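Local atomic coordinates of CbsA (Xanthomonas oryzae pv. oryzae, PDB entry 5XYH), a protein that catalyses the hydrolysis of beta-1,4-glucosidic linkages in cellulose, releasing cellobiose from chain ends, as a cell-wall degrading exoglucanase of a bacterial rice pathogen. Residues Y14-D18 against R66-H72; T84-V88 against K137-I141. Residues are numbered along the deposited sequence.

Contact 1 (Y14-D18 against R66-H72)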
loop_
_atom_site.group_PDB
_atom_site.type_symbol
_atom_site.label_atom_id
_atom_site.label_comp_id
_atom_site.label_asym_id
_atom_site.label_seq_id
_atom_site.Cartn_x
_atom_site.Cartn_y
_atom_site.Cartn_z
ATOM N N TYR A 14 9.930 -13.643 -1.618
ATOM C CA TYR A 14 10.925 -13.252 -2.611
ATOM C C TYR A 14 11.584 -11.934 -2.214
ATOM O O TYR A 14 10.900 -10.940 -1.951
ATOM C CB TYR A 14 10.245 -13.153 -3.981
ATOM C CG TYR A 14 11.016 -12.387 -5.034
ATOM C CD1 TYR A 14 12.275 -12.816 -5.445
ATOM C CD2 TYR A 14 10.486 -11.238 -5.620
ATOM C CE1 TYR A 14 12.990 -12.118 -6.408
ATOM C CE2 TYR A 14 11.195 -10.538 -6.587
ATOM C CZ TYR A 14 12.447 -10.987 -6.976
ATOM O OH TYR A 14 13.176 -10.308 -7.935
ATOM N N VAL A 15 12.912 -11.933 -2.144
ATOM C CA VAL A 15 13.701 -10.752 -1.785
ATOM C C VAL A 15 14.206 -10.113 -3.081
ATOM O O VAL A 15 15.014 -10.702 -3.806
ATOM C CB VAL A 15 14.860 -11.108 -0.842
ATOM C CG1 VAL A 15 15.735 -9.884 -0.577
ATOM C CG2 VAL A 15 14.341 -11.715 0.496
ATOM N N ASN A 16 13.721 -8.914 -3.375
ATOM C CA ASN A 16 13.962 -8.263 -4.662
ATOM C C ASN A 16 15.384 -7.720 -4.728
ATOM O O ASN A 16 15.733 -6.830 -3.944
ATOM C CB ASN A 16 12.946 -7.138 -4.868
ATOM C CG ASN A 16 13.143 -6.376 -6.192
ATOM O OD1 ASN A 16 13.971 -6.736 -7.038
ATOM N ND2 ASN A 16 12.359 -5.310 -6.371
ATOM N N PRO A 17 16.227 -8.210 -5.643
ATOM C CA PRO A 17 17.610 -7.708 -5.707
ATOM C C PRO A 17 17.700 -6.249 -6.102
ATOM O O PRO A 17 18.728 -5.612 -5.834
ATOM C CB PRO A 17 18.277 -8.618 -6.750
ATOM C CG PRO A 17 17.167 -9.238 -7.507
ATOM C CD PRO A 17 15.994 -9.328 -6.575
ATOM N N ASP A 18 16.658 -5.686 -6.715
ATOM C CA ASP A 18 16.700 -4.256 -7.005
ATOM C C ASP A 18 16.566 -3.436 -5.728
ATOM O O ASP A 18 17.205 -2.386 -5.589
ATOM C CB ASP A 18 15.610 -3.885 -7.996
ATOM C CG ASP A 18 15.820 -4.522 -9.346
ATOM O OD1 ASP A 18 16.996 -4.712 -9.736
ATOM O OD2 ASP A 18 14.805 -4.827 -10.009
ATOM N N ARG A 66 15.676 -1.784 -13.796
ATOM C CA ARG A 66 15.111 -2.803 -12.924
ATOM C C ARG A 66 14.914 -4.121 -13.678
ATOM O O ARG A 66 14.883 -4.166 -14.908
ATOM C CB ARG A 66 13.774 -2.327 -12.350
ATOM C CG ARG A 66 13.882 -1.170 -11.386
ATOM C CD ARG A 66 12.504 -0.758 -10.877
ATOM N NE ARG A 66 12.565 0.275 -9.840
ATOM C CZ ARG A 66 12.529 0.030 -8.536
ATOM N NH1 ARG A 66 12.440 -1.217 -8.100
ATOM N NH2 ARG A 66 12.585 1.034 -7.668
ATOM N N LEU A 67 14.769 -5.202 -12.914
ATOM C CA LEU A 67 14.481 -6.502 -13.504
ATOM C C LEU A 67 13.148 -6.478 -14.246
ATOM O O LEU A 67 12.219 -5.761 -13.872
ATOM C CB LEU A 67 14.426 -7.585 -12.424
ATOM C CG LEU A 67 15.746 -8.040 -11.806
ATOM C CD1 LEU A 67 15.472 -9.056 -10.730
ATOM C CD2 LEU A 67 16.670 -8.615 -12.874
ATOM N N SER A 68 13.060 -7.287 -15.303
ATOM C CA SER A 68 11.773 -7.577 -15.923
ATOM C C SER A 68 10.928 -8.454 -15.002
ATOM O O SER A 68 11.431 -9.075 -14.062
ATOM C CB SER A 68 11.964 -8.305 -17.251
ATOM O OG SER A 68 12.353 -9.646 -17.003
ATOM N N LEU A 69 9.628 -8.527 -15.304
ATOM C CA LEU A 69 8.755 -9.440 -14.574
ATOM C C LEU A 69 9.303 -10.859 -14.621
ATOM O O LEU A 69 9.347 -11.547 -13.598
ATOM C CB LEU A 69 7.328 -9.392 -15.133
ATOM C CG LEU A 69 6.328 -10.392 -14.520
ATOM C CD1 LEU A 69 6.238 -10.292 -12.976
ATOM C CD2 LEU A 69 4.948 -10.285 -15.148
ATOM N N GLN A 70 9.760 -11.309 -15.797
ATOM C CA GLN A 70 10.347 -12.644 -15.877
ATOM C C GLN A 70 11.628 -12.744 -15.058
ATOM O O GLN A 70 11.899 -13.788 -14.449
ATOM C CB GLN A 70 10.619 -13.020 -17.327
ATOM C CG GLN A 70 9.384 -12.996 -18.182
ATOM C CD GLN A 70 9.649 -13.547 -19.556
ATOM O OE1 GLN A 70 10.652 -14.238 -19.774
ATOM N NE2 GLN A 70 8.751 -13.255 -20.499
ATOM N N GLY A 71 12.438 -11.681 -15.040
ATOM C CA GLY A 71 13.637 -11.699 -14.211
ATOM C C GLY A 71 13.318 -11.850 -12.732
ATOM O O GLY A 71 14.013 -12.567 -12.003
ATOM N N HIS A 72 12.272 -11.163 -12.267
ATOM C CA HIS A 72 11.816 -11.328 -10.893
ATOM C C HIS A 72 11.392 -12.760 -10.636
ATOM O O HIS A 72 11.741 -13.348 -9.610
ATOM C CB HIS A 72 10.643 -10.395 -10.605
ATOM C CG HIS A 72 11.023 -8.961 -10.478
ATOM N ND1 HIS A 72 11.869 -8.496 -9.493
ATOM C CD2 HIS A 72 10.636 -7.875 -11.185
ATOM C CE1 HIS A 72 11.997 -7.188 -9.611
ATOM N NE2 HIS A 72 11.261 -6.788 -10.633
HETATM O O HOH W 1 12.528 -3.847 -9.223
#
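Arg66 enters the contact through its backbone and the stem of its side chain, which pack on Asp18 (Asp18 OD2 to Arg66 CA, 3.6 Å). The guanidinium reaches past the contact to the carbonyl of Gly407 and a salt bridge with Glu365, while Arg66 NH1 donates to a water, 2.9 Å from it. That water accepts from Asn16 ND2 and donates to Asp18 OD2 (2.6 Å). At Leu67 the backbone takes over: its N gives a nearly linear hydrogen bond to Asp18 OD2 (2.9 Å), and its CD1 lies 3.6 Å from Pro17 CG, a small apolar patch beside the carboxylate.

Both segments are helix starts. Ser68 is the N-cap of helix 69-79, its OG accepting from Gly71 N at 2.8 Å; Asn16 caps helix 17-27, its OD1 accepting from Asp18 N at 2.9 Å. Pro17 suits a first helical turn because it needs no amide hydrogen there, and an acidic Asp18 suits the positive end of the helix dipole. In the barrel-like alpha/beta fold of glycoside hydrolase family 6, helix 69-79 is the longer of the two helices in the connection between parallel strands 49-51 and 86-92.

One turn into that helix, His72 has Tyr14 OH and Asn16 OD1 at the edge of its ring. His72 ND1 shares a 2.7 Å hydrogen bond with Tyr14 OH, either atom being a possible donor, and His72 CE1 approaches Asn16 OD1 to 3.3 Å. The rings meet rim to rim, and His72 O sits over a face of the tyrosine; Val49 touches both side chains.

Contact 2 (T84-V88 against K137-I141)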
loop_
_atom_site.group_PDB
_atom_site.type_symbol
_atom_site.label_atom_id
_atom_site.label_comp_id
_atom_site.label_asym_id
_atom_site.label_seq_id
_atom_site.Cartn_x
_atom_site.Cartn_y
_atom_site.Cartn_z
ATOM N N THR A 84 9.282 -26.028 0.348
ATOM C CA THR A 84 8.823 -24.864 1.095
ATOM C C THR A 84 8.196 -23.899 0.097
ATOM O O THR A 84 8.846 -23.541 -0.908
ATOM C CB THR A 84 9.985 -24.210 1.844
ATOM O OG1 THR A 84 10.634 -25.202 2.651
ATOM C CG2 THR A 84 9.482 -23.063 2.732
ATOM N N PRO A 85 6.948 -23.483 0.289
ATOM C CA PRO A 85 6.369 -22.495 -0.622
ATOM C C PRO A 85 7.085 -21.159 -0.487
ATOM O O PRO A 85 7.784 -20.895 0.495
ATOM C CB PRO A 85 4.911 -22.405 -0.170
ATOM C CG PRO A 85 4.935 -22.799 1.263
ATOM C CD PRO A 85 6.015 -23.852 1.369
ATOM N N ILE A 86 6.909 -20.316 -1.505
ATOM C CA ILE A 86 7.465 -18.964 -1.532
ATOM C C ILE A 86 6.427 -18.041 -2.168
ATOM O O ILE A 86 5.774 -18.416 -3.149
ATOM C CB ILE A 86 8.809 -18.933 -2.301
ATOM C CG1 ILE A 86 9.447 -17.540 -2.271
ATOM C CG2 ILE A 86 8.620 -19.419 -3.731
ATOM C CD1 ILE A 86 10.842 -17.486 -2.884
ATOM N N THR A 87 6.235 -16.851 -1.587
ATOM C CA THR A 87 5.325 -15.869 -2.167
ATOM C C THR A 87 6.120 -14.807 -2.922
ATOM O O THR A 87 7.195 -14.383 -2.474
ATOM C CB THR A 87 4.420 -15.218 -1.104
ATOM O OG1 THR A 87 5.192 -14.532 -0.105
ATOM C CG2 THR A 87 3.561 -16.261 -0.427
ATOM N N VAL A 88 5.608 -14.416 -4.092
ATOM C CA VAL A 88 6.188 -13.354 -4.913
ATOM C C VAL A 88 5.190 -12.204 -4.930
ATOM O O VAL A 88 4.089 -12.333 -5.482
ATOM C CB VAL A 88 6.507 -13.830 -6.336
ATOM C CG1 VAL A 88 7.139 -12.711 -7.141
ATOM C CG2 VAL A 88 7.440 -15.024 -6.288
ATOM N N LYS A 137 4.977 -22.502 -11.892
ATOM C CA LYS A 137 3.893 -23.123 -11.135
ATOM C C LYS A 137 4.274 -23.355 -9.672
ATOM O O LYS A 137 3.386 -23.421 -8.815
ATOM C CB LYS A 137 3.456 -24.432 -11.834
ATOM C CG LYS A 137 4.362 -25.645 -11.592
ATOM C CD LYS A 137 3.856 -26.546 -10.429
ATOM C CE LYS A 137 5.008 -27.301 -9.737
ATOM N NZ LYS A 137 4.602 -27.733 -8.356
ATOM N N GLY A 138 5.564 -23.465 -9.355
ATOM C CA GLY A 138 5.964 -23.672 -7.973
ATOM C C GLY A 138 6.009 -22.421 -7.118
ATOM O O GLY A 138 6.252 -22.521 -5.912
ATOM N N LEU A 139 5.778 -21.255 -7.722
ATOM C CA LEU A 139 5.717 -19.973 -7.032
ATOM C C LEU A 139 4.271 -19.628 -6.696
ATOM O O LEU A 139 3.356 -19.922 -7.471
ATOM C CB LEU A 139 6.308 -18.867 -7.909
ATOM C CG LEU A 139 7.724 -19.040 -8.485
ATOM C CD1 LEU A 139 8.038 -17.931 -9.461
ATOM C CD2 LEU A 139 8.771 -19.065 -7.389
ATOM N N ARG A 140 4.072 -18.987 -5.549
ATOM C CA ARG A 140 2.787 -18.393 -5.189
ATOM C C ARG A 140 2.864 -16.896 -5.470
ATOM O O ARG A 140 3.663 -16.183 -4.854
ATOM C CB ARG A 140 2.456 -18.656 -3.724
ATOM C CG ARG A 140 2.192 -20.116 -3.416
ATOM C CD ARG A 140 1.799 -20.300 -1.960
ATOM N NE ARG A 140 1.612 -21.717 -1.656
ATOM C CZ ARG A 140 1.543 -22.221 -0.429
ATOM N NH1 ARG A 140 1.659 -21.434 0.634
ATOM N NH2 ARG A 140 1.373 -23.525 -0.271
ATOM N N ILE A 141 2.063 -16.427 -6.418
ATOM C CA ILE A 141 2.056 -15.025 -6.804
ATOM C C ILE A 141 0.973 -14.329 -5.985
ATOM O O ILE A 141 -0.182 -14.753 -5.996
ATOM C CB ILE A 141 1.807 -14.866 -8.312
ATOM C CG1 ILE A 141 2.716 -15.808 -9.117
ATOM C CG2 ILE A 141 2.031 -13.420 -8.748
ATOM C CD1 ILE A 141 4.200 -15.546 -8.879
HETATM O O HOH W 2 5.418 -21.719 -3.560
#
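Branched aliphatic side chains make the centre: Ile86 CG2 meets Leu139 CD2 at 3.7 Å, and Val88 CB lies 3.8 Å from Ile141 CD1. Helix 69-79 covers this side, with Ala76 on Val88 and Leu73 on both Leu139 and Ile141. Beta-branched residues suit the extended backbone beneath them, where strands 86-92 and 140-145, joined through helix 113-131 as a beta-alpha-beta unit, pair in parallel in the barrel-like family 6 fold. Arg140 straddles Thr87, as a parallel ladder requires: its N donates to Ile86 O (3.0 Å) and its O accepts from Val88 N (2.7 Å). Thr87 and Arg140 project from the face opposite Val88 and Ile141. There Pro85 CB rests 3.4 Å from Arg140 CZ, over a face of the guanidinium, whose NH1 bonds the carbonyl of Pro7. Where the two backbones diverge, a water accepts from Ile86 N (2.9 Å) and donates to Gly138 O (2.6 Å). Main-chain bonds thus set the register, leaving side chains to suit an apolar face and one where Arg140 reaches Pro7.

Overall arrangement
From the N terminus, the chain passes through the short strand 12-13 into Y14-D18, runs through helices 17-27 and 33-42 and strand 49-51, and returns at R66-H72, where contact 1 closes the first loop. Helix 69-79 then carries it directly to T84-V88. Contact 2 closes a second loop when the chain, after strand 86-92 and helix 113-131, comes back at K137-I141 in a beta-alpha-beta crossover. The two loops lie in series, neither enclosing nor crossing the other. They nevertheless touch in space: Tyr14 N lies 3.0 Å from Thr87 O, a probable hydrogen bond, so the N-terminal segment, helix 69-79 and the parallel sheet are joined along strand 86-92.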